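Local structure of hypothetical protein (Exiguobacterium sibiricum, 2HKV) at residues R21-L26 / S130-Y135; L58-G63 / T106-T111; Q91-R96 / L119-H124. The protein is of unknown function but, as a putative DinB-superfamily helical bundle, forms a dimer and binds nickel. All coordinates share one frame; numbering follows the deposited sequence.

Interaction 1 (R21-L26 / S130-Y135); sequences RDLIRL and SQLLDY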
loop_
_atom_site.group_PDB
_atom_site.type_symbol
_atom_site.label_atom_id
_atom_site.label_comp_id
_atom_site.label_asym_id
_atom_site.label_seq_id
_atom_site.Cartn_x
_atom_site.Cartn_y
_atom_site.Cartn_z
ATOM N N ARG A 21 -11.177 6.853 -6.218
ATOM C CA ARG A 21 -12.150 7.710 -6.886
ATOM C C ARG A 21 -13.381 7.845 -5.978
ATOM O O ARG A 21 -13.894 8.939 -5.770
ATOM C CB ARG A 21 -12.510 7.151 -8.275
ATOM C CG ARG A 21 -13.142 8.126 -9.182
ATOM C CD ARG A 21 -13.718 7.432 -10.431
ATOM N NE ARG A 21 -12.650 6.798 -11.209
ATOM C CZ ARG A 21 -12.676 5.561 -11.701
ATOM N NH1 ARG A 21 -13.727 4.760 -11.531
ATOM N NH2 ARG A 21 -11.633 5.120 -12.397
ATOM N N ASP A 22 -13.835 6.728 -5.401
ATOM C CA ASP A 22 -15.012 6.757 -4.540
ATOM C C ASP A 22 -14.746 7.592 -3.302
ATOM O O ASP A 22 -15.604 8.393 -2.887
ATOM C CB ASP A 22 -15.423 5.355 -4.122
ATOM C CG ASP A 22 -15.950 4.524 -5.289
ATOM O OD1 ASP A 22 -16.502 5.126 -6.263
ATOM O OD2 ASP A 22 -15.821 3.266 -5.218
ATOM N N LEU A 23 -13.544 7.444 -2.730
ATOM C CA LEU A 23 -13.214 8.205 -1.515
ATOM C C LEU A 23 -13.215 9.703 -1.791
ATOM O O LEU A 23 -13.769 10.456 -1.008
ATOM C CB LEU A 23 -11.853 7.792 -0.908
ATOM C CG LEU A 23 -11.754 6.436 -0.184
ATOM C CD1 LEU A 23 -10.279 6.161 0.208
ATOM C CD2 LEU A 23 -12.630 6.406 1.077
ATOM N N ILE A 24 -12.612 10.105 -2.905
ATOM C CA ILE A 24 -12.526 11.505 -3.280
ATOM C C ILE A 24 -13.936 12.048 -3.407
ATOM O O ILE A 24 -14.219 13.110 -2.869
ATOM C CB ILE A 24 -11.655 11.717 -4.579
ATOM C CG1 ILE A 24 -10.179 11.437 -4.263
ATOM C CG2 ILE A 24 -11.844 13.136 -5.174
ATOM C CD1 ILE A 24 -9.264 11.364 -5.491
ATOM N N ARG A 25 -14.848 11.280 -4.027
ATOM C CA ARG A 25 -16.250 11.734 -4.148
ATOM C C ARG A 25 -17.015 11.859 -2.811
ATOM O O ARG A 25 -18.082 12.478 -2.760
ATOM C CB ARG A 25 -17.008 10.837 -5.113
ATOM C CG ARG A 25 -16.533 10.938 -6.552
ATOM C CD ARG A 25 -17.028 9.717 -7.311
ATOM N NE ARG A 25 -16.866 9.848 -8.751
ATOM C CZ ARG A 25 -16.780 8.822 -9.605
ATOM N NH1 ARG A 25 -16.818 7.558 -9.174
ATOM N NH2 ARG A 25 -16.638 9.061 -10.906
ATOM N N LEU A 26 -16.476 11.315 -1.729
ATOM C CA LEU A 26 -17.104 11.452 -0.418
ATOM C C LEU A 26 -16.764 12.776 0.223
ATOM O O LEU A 26 -17.509 13.286 1.041
ATOM C CB LEU A 26 -16.711 10.288 0.512
ATOM C CG LEU A 26 -17.108 8.880 0.046
ATOM C CD1 LEU A 26 -16.828 7.870 1.159
ATOM C CD2 LEU A 26 -18.565 8.841 -0.346
ATOM N N SER A 130 -4.568 4.578 1.925
ATOM C CA SER A 130 -4.708 4.325 3.371
ATOM C C SER A 130 -4.687 5.622 4.171
ATOM O O SER A 130 -5.534 5.837 5.106
ATOM C CB SER A 130 -3.598 3.400 3.862
ATOM O OG SER A 130 -3.857 2.955 5.185
ATOM N N GLN A 131 -3.742 6.503 3.844
ATOM C CA GLN A 131 -3.651 7.798 4.523
ATOM C C GLN A 131 -4.982 8.555 4.399
ATOM O O GLN A 131 -5.510 9.094 5.414
ATOM C CB GLN A 131 -2.568 8.627 3.887
ATOM C CG GLN A 131 -2.235 9.877 4.612
ATOM C CD GLN A 131 -0.988 10.544 4.062
ATOM O OE1 GLN A 131 -0.384 10.068 3.102
ATOM N NE2 GLN A 131 -0.571 11.663 4.703
ATOM N N LEU A 132 -5.509 8.614 3.171
ATOM C CA LEU A 132 -6.756 9.358 2.908
ATOM C C LEU A 132 -7.864 8.724 3.696
ATOM O O LEU A 132 -8.671 9.436 4.335
ATOM C CB LEU A 132 -7.109 9.423 1.404
ATOM C CG LEU A 132 -8.410 10.184 1.080
ATOM C CD1 LEU A 132 -8.393 11.676 1.636
ATOM C CD2 LEU A 132 -8.680 10.054 -0.448
ATOM N N LEU A 133 -7.899 7.399 3.716
ATOM C CA LEU A 133 -8.937 6.713 4.476
ATOM C C LEU A 133 -8.854 7.069 5.999
ATOM O O LEU A 133 -9.897 7.359 6.672
ATOM C CB LEU A 133 -8.809 5.213 4.270
ATOM C CG LEU A 133 -9.800 4.298 4.993
ATOM C CD1 LEU A 133 -11.099 4.257 4.222
ATOM C CD2 LEU A 133 -9.162 2.872 5.081
ATOM N N ASP A 134 -7.642 7.054 6.538
ATOM C CA ASP A 134 -7.439 7.422 7.951
ATOM C C ASP A 134 -7.893 8.867 8.211
ATOM O O ASP A 134 -8.514 9.136 9.231
ATOM C CB ASP A 134 -5.988 7.309 8.372
ATOM C CG ASP A 134 -5.506 5.884 8.477
ATOM O OD1 ASP A 134 -6.354 4.947 8.517
ATOM O OD2 ASP A 134 -4.241 5.722 8.545
ATOM N N TYR A 135 -7.589 9.778 7.295
ATOM C CA TYR A 135 -8.007 11.153 7.454
ATOM C C TYR A 135 -9.534 11.260 7.514
ATOM O O TYR A 135 -10.067 11.974 8.365
ATOM C CB TYR A 135 -7.578 12.007 6.276
ATOM C CG TYR A 135 -6.148 12.494 6.270
ATOM C CD1 TYR A 135 -5.180 11.925 7.079
ATOM C CD2 TYR A 135 -5.774 13.529 5.426
ATOM C CE1 TYR A 135 -3.855 12.352 7.022
ATOM C CE2 TYR A 135 -4.472 13.987 5.391
ATOM C CZ TYR A 135 -3.517 13.402 6.194
ATOM O OH TYR A 135 -2.219 13.860 6.137
#

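Interaction 2 (L58-G63 / T106-T111); sequences LRIATG and TYWGVT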
loop_
_atom_site.group_PDB
_atom_site.type_symbol
_atom_site.label_atom_id
_atom_site.label_comp_id
_atom_site.label_asym_id
_atom_site.label_seq_id
_atom_site.Cartn_x
_atom_site.Cartn_y
_atom_site.Cartn_z
ATOM N N LEU A 58 6.101 7.174 -12.827
ATOM C CA LEU A 58 6.604 6.559 -14.044
ATOM C C LEU A 58 7.431 7.537 -14.853
ATOM O O LEU A 58 8.363 7.115 -15.518
ATOM C CB LEU A 58 5.462 5.949 -14.877
ATOM C CG LEU A 58 4.812 4.684 -14.260
ATOM C CD1 LEU A 58 3.831 4.105 -15.229
ATOM C CD2 LEU A 58 5.827 3.657 -13.888
ATOM N N ARG A 59 7.110 8.824 -14.771
ATOM C CA ARG A 59 7.937 9.874 -15.364
ATOM C C ARG A 59 9.298 9.955 -14.687
ATOM O O ARG A 59 10.350 10.052 -15.372
ATOM C CB ARG A 59 7.208 11.222 -15.260
ATOM C CG ARG A 59 6.031 11.350 -16.212
ATOM C CD ARG A 59 5.422 12.760 -16.336
ATOM N NE ARG A 59 4.350 12.719 -17.331
ATOM C CZ ARG A 59 4.486 13.003 -18.621
ATOM N NH1 ARG A 59 5.637 13.428 -19.109
ATOM N NH2 ARG A 59 3.446 12.870 -19.433
ATOM N N ILE A 60 9.294 9.991 -13.357
ATOM C CA ILE A 60 10.523 9.868 -12.584
ATOM C C ILE A 60 11.347 8.662 -13.063
ATOM O O ILE A 60 12.575 8.782 -13.182
ATOM C CB ILE A 60 10.226 9.797 -11.060
ATOM C CG1 ILE A 60 9.826 11.192 -10.548
ATOM C CG2 ILE A 60 11.418 9.202 -10.275
ATOM C CD1 ILE A 60 8.875 11.151 -9.321
ATOM N N ALA A 61 10.667 7.536 -13.297
ATOM C CA ALA A 61 11.266 6.237 -13.718
ATOM C C ALA A 61 11.954 6.293 -15.096
ATOM O O ALA A 61 12.972 5.622 -15.345
ATOM C CB ALA A 61 10.183 5.111 -13.718
ATOM N N THR A 62 11.417 7.135 -15.972
ATOM C CA THR A 62 11.912 7.212 -17.340
ATOM C C THR A 62 12.906 8.315 -17.526
ATOM O O THR A 62 13.370 8.494 -18.626
ATOM C CB THR A 62 10.743 7.237 -18.349
ATOM O OG1 THR A 62 9.852 8.297 -18.058
ATOM C CG2 THR A 62 9.940 5.919 -18.263
ATOM N N GLY A 63 13.287 9.004 -16.438
ATOM C CA GLY A 63 14.403 9.944 -16.447
ATOM C C GLY A 63 14.015 11.405 -16.325
ATOM O O GLY A 63 14.785 12.265 -16.740
ATOM N N THR A 106 17.112 7.470 -11.625
ATOM C CA THR A 106 16.404 8.710 -11.348
ATOM C C THR A 106 17.416 9.847 -11.127
ATOM O O THR A 106 18.646 9.623 -11.021
ATOM C CB THR A 106 15.418 8.608 -10.141
ATOM O OG1 THR A 106 16.120 8.709 -8.884
ATOM C CG2 THR A 106 14.625 7.324 -10.203
ATOM N N TYR A 107 16.899 11.063 -11.065
ATOM C CA TYR A 107 17.787 12.236 -10.980
ATOM C C TYR A 107 18.453 12.319 -9.595
ATOM O O TYR A 107 19.620 12.721 -9.467
ATOM C CB TYR A 107 17.052 13.531 -11.357
ATOM C CG TYR A 107 15.934 13.922 -10.433
ATOM C CD1 TYR A 107 14.635 13.441 -10.625
ATOM C CD2 TYR A 107 16.164 14.789 -9.381
ATOM C CE1 TYR A 107 13.598 13.800 -9.781
ATOM C CE2 TYR A 107 15.144 15.158 -8.544
ATOM C CZ TYR A 107 13.862 14.667 -8.744
ATOM O OH TYR A 107 12.845 15.047 -7.905
ATOM N N TRP A 108 17.714 11.903 -8.570
ATOM C CA TRP A 108 18.290 11.714 -7.241
ATOM C C TRP A 108 18.945 10.311 -7.059
ATOM O O TRP A 108 19.524 10.041 -6.007
ATOM C CB TRP A 108 17.233 11.999 -6.163
ATOM C CG TRP A 108 16.329 10.862 -5.884
ATOM C CD1 TRP A 108 16.604 9.769 -5.117
ATOM C CD2 TRP A 108 14.993 10.696 -6.358
ATOM N NE1 TRP A 108 15.525 8.937 -5.081
ATOM C CE2 TRP A 108 14.515 9.480 -5.829
ATOM C CE3 TRP A 108 14.154 11.454 -7.177
ATOM C CZ2 TRP A 108 13.224 8.997 -6.092
ATOM C CZ3 TRP A 108 12.880 10.976 -7.445
ATOM C CH2 TRP A 108 12.425 9.749 -6.901
ATOM N N GLY A 109 18.834 9.428 -8.063
ATOM C CA GLY A 109 19.729 8.261 -8.196
ATOM C C GLY A 109 19.166 6.872 -7.860
ATOM O O GLY A 109 19.944 5.917 -7.708
ATOM N N VAL A 110 17.845 6.721 -7.769
ATOM C CA VAL A 110 17.284 5.363 -7.549
ATOM C C VAL A 110 17.212 4.634 -8.871
ATOM O O VAL A 110 16.819 5.232 -9.889
ATOM C CB VAL A 110 15.937 5.363 -6.907
ATOM C CG1 VAL A 110 15.335 3.943 -6.951
ATOM C CG2 VAL A 110 16.066 5.818 -5.484
ATOM N N THR A 111 17.686 3.383 -8.856
ATOM C CA THR A 111 17.649 2.503 -10.019
ATOM C C THR A 111 16.696 1.321 -9.752
ATOM O O THR A 111 16.697 0.767 -8.661
ATOM C CB THR A 111 19.048 1.971 -10.343
ATOM O OG1 THR A 111 19.988 3.075 -10.371
ATOM C CG2 THR A 111 19.045 1.274 -11.694
HETATM O O HOH W 1 14.042 10.877 -12.628
#

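Interaction 3 (Q91-R96 / L119-H124); sequences QYYQDR and LEAAVH. With NI (nickel (II) ion), chain B.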
loop_
_atom_site.group_PDB
_atom_site.type_symbol
_atom_site.label_atom_id
_atom_site.label_comp_id
_atom_site.label_asym_id
_atom_site.label_seq_id
_atom_site.Cartn_x
_atom_site.Cartn_y
_atom_site.Cartn_z
ATOM N N GLN A 91 -4.776 6.054 -16.869
ATOM C CA GLN A 91 -4.616 5.746 -18.296
ATOM C C GLN A 91 -3.141 5.709 -18.684
ATOM O O GLN A 91 -2.699 4.857 -19.457
ATOM C CB GLN A 91 -5.351 6.782 -19.154
ATOM C CG GLN A 91 -5.410 6.396 -20.619
ATOM C CD GLN A 91 -6.117 5.061 -20.807
ATOM O OE1 GLN A 91 -7.272 4.894 -20.392
ATOM N NE2 GLN A 91 -5.409 4.092 -21.395
ATOM N N TYR A 92 -2.370 6.643 -18.135
ATOM C CA TYR A 92 -0.960 6.732 -18.426
ATOM C C TYR A 92 -0.287 5.451 -17.942
ATOM O O TYR A 92 0.538 4.842 -18.672
ATOM C CB TYR A 92 -0.364 7.932 -17.692
ATOM C CG TYR A 92 1.066 8.236 -18.037
ATOM C CD1 TYR A 92 2.097 7.540 -17.427
ATOM C CD2 TYR A 92 1.390 9.205 -18.981
ATOM C CE1 TYR A 92 3.419 7.795 -17.720
ATOM C CE2 TYR A 92 2.725 9.491 -19.272
ATOM C CZ TYR A 92 3.733 8.768 -18.637
ATOM O OH TYR A 92 5.050 9.011 -18.917
ATOM N N TYR A 93 -0.635 5.080 -16.715
ATOM C CA TYR A 93 -0.110 3.868 -16.100
ATOM C C TYR A 93 -0.471 2.628 -16.951
ATOM O O TYR A 93 0.368 1.772 -17.198
ATOM C CB TYR A 93 -0.619 3.735 -14.671
ATOM C CG TYR A 93 -0.060 2.522 -13.878
ATOM C CD1 TYR A 93 -0.707 1.284 -13.897
ATOM C CD2 TYR A 93 1.102 2.638 -13.113
ATOM C CE1 TYR A 93 -0.221 0.212 -13.170
ATOM C CE2 TYR A 93 1.603 1.557 -12.382
ATOM C CZ TYR A 93 0.942 0.341 -12.429
ATOM O OH TYR A 93 1.441 -0.731 -11.735
ATOM N N GLN A 94 -1.721 2.532 -17.354
ATOM C CA GLN A 94 -2.152 1.357 -18.115
ATOM C C GLN A 94 -1.388 1.247 -19.410
ATOM O O GLN A 94 -1.031 0.149 -19.855
ATOM C CB GLN A 94 -3.636 1.407 -18.422
ATOM C CG GLN A 94 -4.508 1.167 -17.233
ATOM C CD GLN A 94 -5.959 1.254 -17.615
ATOM O OE1 GLN A 94 -6.635 2.266 -17.363
ATOM N NE2 GLN A 94 -6.440 0.220 -18.279
ATOM N N ASP A 95 -1.109 2.380 -20.040
ATOM C CA ASP A 95 -0.381 2.331 -21.292
ATOM C C ASP A 95 1.061 1.862 -21.097
ATOM O O ASP A 95 1.583 1.097 -21.900
ATOM C CB ASP A 95 -0.367 3.717 -21.913
ATOM C CG ASP A 95 -1.762 4.197 -22.335
ATOM O OD1 ASP A 95 -2.740 3.387 -22.315
ATOM O OD2 ASP A 95 -1.865 5.400 -22.701
ATOM N N ARG A 96 1.706 2.331 -20.028
ATOM C CA ARG A 96 3.072 1.893 -19.697
ATOM C C ARG A 96 3.080 0.411 -19.261
ATOM O O ARG A 96 4.025 -0.362 -19.526
ATOM C CB ARG A 96 3.693 2.794 -18.627
ATOM C CG ARG A 96 3.925 4.262 -19.065
ATOM C CD ARG A 96 4.036 4.407 -20.562
ATOM N NE ARG A 96 4.146 5.788 -21.031
ATOM C CZ ARG A 96 3.152 6.676 -21.131
ATOM N NH1 ARG A 96 1.917 6.402 -20.741
ATOM N NH2 ARG A 96 3.421 7.881 -21.623
ATOM N N LEU A 119 5.529 -1.852 -9.959
ATOM C CA LEU A 119 5.124 -2.261 -8.607
ATOM C C LEU A 119 5.274 -1.108 -7.592
ATOM O O LEU A 119 4.402 -0.938 -6.703
ATOM C CB LEU A 119 5.902 -3.493 -8.134
ATOM C CG LEU A 119 5.692 -3.978 -6.683
ATOM C CD1 LEU A 119 4.212 -4.264 -6.396
ATOM C CD2 LEU A 119 6.579 -5.219 -6.458
ATOM N N GLU A 120 6.334 -0.290 -7.694
ATOM C CA GLU A 120 6.540 0.808 -6.762
ATOM C C GLU A 120 5.374 1.768 -6.804
ATOM O O GLU A 120 4.925 2.230 -5.764
ATOM C CB GLU A 120 7.847 1.538 -7.077
ATOM C CG GLU A 120 8.285 2.633 -6.080
ATOM C CD GLU A 120 7.452 3.925 -6.171
ATOM O OE1 GLU A 120 6.962 4.231 -7.275
ATOM O OE2 GLU A 120 7.286 4.655 -5.165
ATOM N N ALA A 121 4.825 2.021 -7.983
ATOM C CA ALA A 121 3.795 3.035 -8.101
ATOM C C ALA A 121 2.545 2.414 -7.470
ATOM O O ALA A 121 1.774 3.121 -6.839
ATOM C CB ALA A 121 3.556 3.382 -9.555
ATOM N N ALA A 122 2.332 1.113 -7.664
ATOM C CA ALA A 122 1.198 0.400 -7.049
ATOM C C ALA A 122 1.174 0.517 -5.489
ATOM O O ALA A 122 0.182 0.932 -4.874
ATOM C CB ALA A 122 1.152 -1.097 -7.499
ATOM N N VAL A 123 2.273 0.147 -4.854
ATOM C CA VAL A 123 2.351 0.211 -3.406
ATOM C C VAL A 123 2.346 1.640 -2.900
ATOM O O VAL A 123 1.836 1.895 -1.826
ATOM C CB VAL A 123 3.571 -0.600 -2.816
ATOM C CG1 VAL A 123 3.429 -2.077 -3.186
ATOM C CG2 VAL A 123 4.930 -0.065 -3.265
ATOM N N HIS A 124 2.897 2.587 -3.663
ATOM C CA HIS A 124 2.768 4.006 -3.317
ATOM C C HIS A 124 1.303 4.500 -3.326
ATOM O O HIS A 124 0.832 5.165 -2.390
ATOM C CB HIS A 124 3.678 4.797 -4.286
ATOM C CG HIS A 124 3.852 6.214 -3.934
ATOM N ND1 HIS A 124 4.345 7.127 -4.824
ATOM C CD2 HIS A 124 3.592 6.884 -2.795
ATOM C CE1 HIS A 124 4.387 8.306 -4.248
ATOM N NE2 HIS A 124 3.948 8.166 -3.017
HETATM NI NI NI B . 3.977 9.832 -1.680
HETATM O O HOH W 2 4.333 11.436 -0.139
HETATM O O HOH W 3 5.772 10.506 -2.474
#

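Interaction 1 (R21-L26 / S130-Y135)
Leu23 meets two leucines of the facing helix, using a different part of its side chain for each. Its CB lies 3.9 Å from CD2 of Leu132, while at the far end its CD2 comes within 4.1 Å of CD1 of Leu133. Ile24 adds a looser apolar touch, its CG1 4.3 Å from that same Leu132 CD2, which therefore serves two neighbours. Leu132 points toward helix 21-26, with CG anti to its own nitrogen (chi1 180°) and CD2 anti to CA, an extended branch that helps span the gap between axes 10.8 Å apart. Branched aliphatic residues suit such spacing, since their methyl and methylene groups fill it without polar atoms.

The contact itself is apolar; a polar link lies along helix 130-135. Gln131 NE2 donates to Tyr135 OH at 3.1 Å, with the hydroxyl tilted 24° from the amide plane; Tyr135 OH is also bonded to the carbonyl of Arg41.

The two segments, parts of helix 4-26 and helix 114-138, run roughly parallel, at 30°. Leu132 also packs on Leu50 of helix 43-61 and Ile24 on Leu82 and Val83 of helix 82-98, so the leucine contact lies inside the four-helix bundle, with Leu133 reaching His127 of the second subunit.

Interaction 2 (L58-G63 / T106-T111)
Ile60 brings its CG2 methyl obliquely to the CZ3-CH2 side of the Trp108 six-membered ring, 3.6 Å from CH2, the two side chains crossing at about a right angle. The same methyl lies 3.7 Å from CG2 of Thr106. Ile60 CG2 stands anti to its backbone nitrogen, with CG1 taking the place beside it: beta-branching puts a methyl right at CB for the loop while CG1 goes another way.

Thr106 turns its methyl to Ile60 and its hydroxyl to its own turn. Its OG1 accepts the backbone N-H groups of Gly109 and Val110, the latter at 2.9 Å and 152°, and lies 3.4 Å above the centre of the Trp108 ring. One oxygen thereby ties the turn together beneath the indole. Gly109 suits this turn because it has a positive phi (106°). A water joins the two backbones: it donates to Ile60 O at 2.6 Å and accepts from Tyr107 N at a longer 3.3 Å.

Met69 and Tyr73 of helix 66-73 also cover Ile60. Helix 43-61 ends here in a Schellman motif, with Gly63 adopting the positive phi (110°), and it packs against a loop whose turn is organised by the ST motif of Thr106.

Interaction 3 (Q91-R96 / L119-H124)
Tyr93 brings ring atom CE2 to 3.9 Å from the CB of Ala121, and its OH stands 4.3 Å from the CB of Ala122. The approach to Ala121 is oblique to the ring. With CG anti to the backbone nitrogen (chi1 -177°), the tyrosine extends toward helix 119-124, where small alanines suit the place because a large ring must fit between the helices. The buried hydroxyl bonds to the backbone carbonyl of Leu118, so a polar group is accommodated inside an otherwise apolar contact; Leu9 and Val13 of helix 4-26 and Leu58 of helix 43-61 pack round the same side chain.

This is the interior of the helical bundle of the DinB superfamily, and helix 119-124 carries one of this protein's nickel ligands. His124 binds nickel through NE2 at 2.1 Å, alongside His49, His128, one further ligand atom and two waters 2.1 and 2.2 Å from the nickel ion. Its other nitrogen, ND1, is hydrogen-bonded to Asp57, a second-shell carboxylate that probably helps fix the rotation of the imidazole, while Phe148 of the second subunit meets the ring.

On helix 91-96, Arg96 folds back over Tyr92: NH1 sits 3.2 Å above the centre of the phenol ring and donates to Tyr92 O at 2.9 Å. That carbonyl also accepts the helical N-H of Arg96, the two donors arriving from opposite faces of its plane. Gln91 NE2 bridges one turn, donating to Asp95 OD1 at 2.9 Å on the syn side of the carboxylate, though 33° out of its plane.

In the fold
Helix 114-138 supplies one side of both interaction 1 and interaction 3, whose centres lie 19 Å apart on opposite sides of the chain's centre, with about 7 Å between nearest atoms. Interaction 2 is more distant from interaction 1, 28 Å between centres, but touches interaction 3: Leu58 CD1 lies 3.6 Å from Arg96 CB, and Arg59 NH2 packs 3.5 Å from Tyr92 CE2. Helix 43-61, which ends in interaction 2, also contributes His49 to the nickel site. Interaction 3 holds the ligand His124, whereas the side chains of Ile60 and Leu132 are about 9 and 12 Å from the metal. All three contacts reach the second subunit.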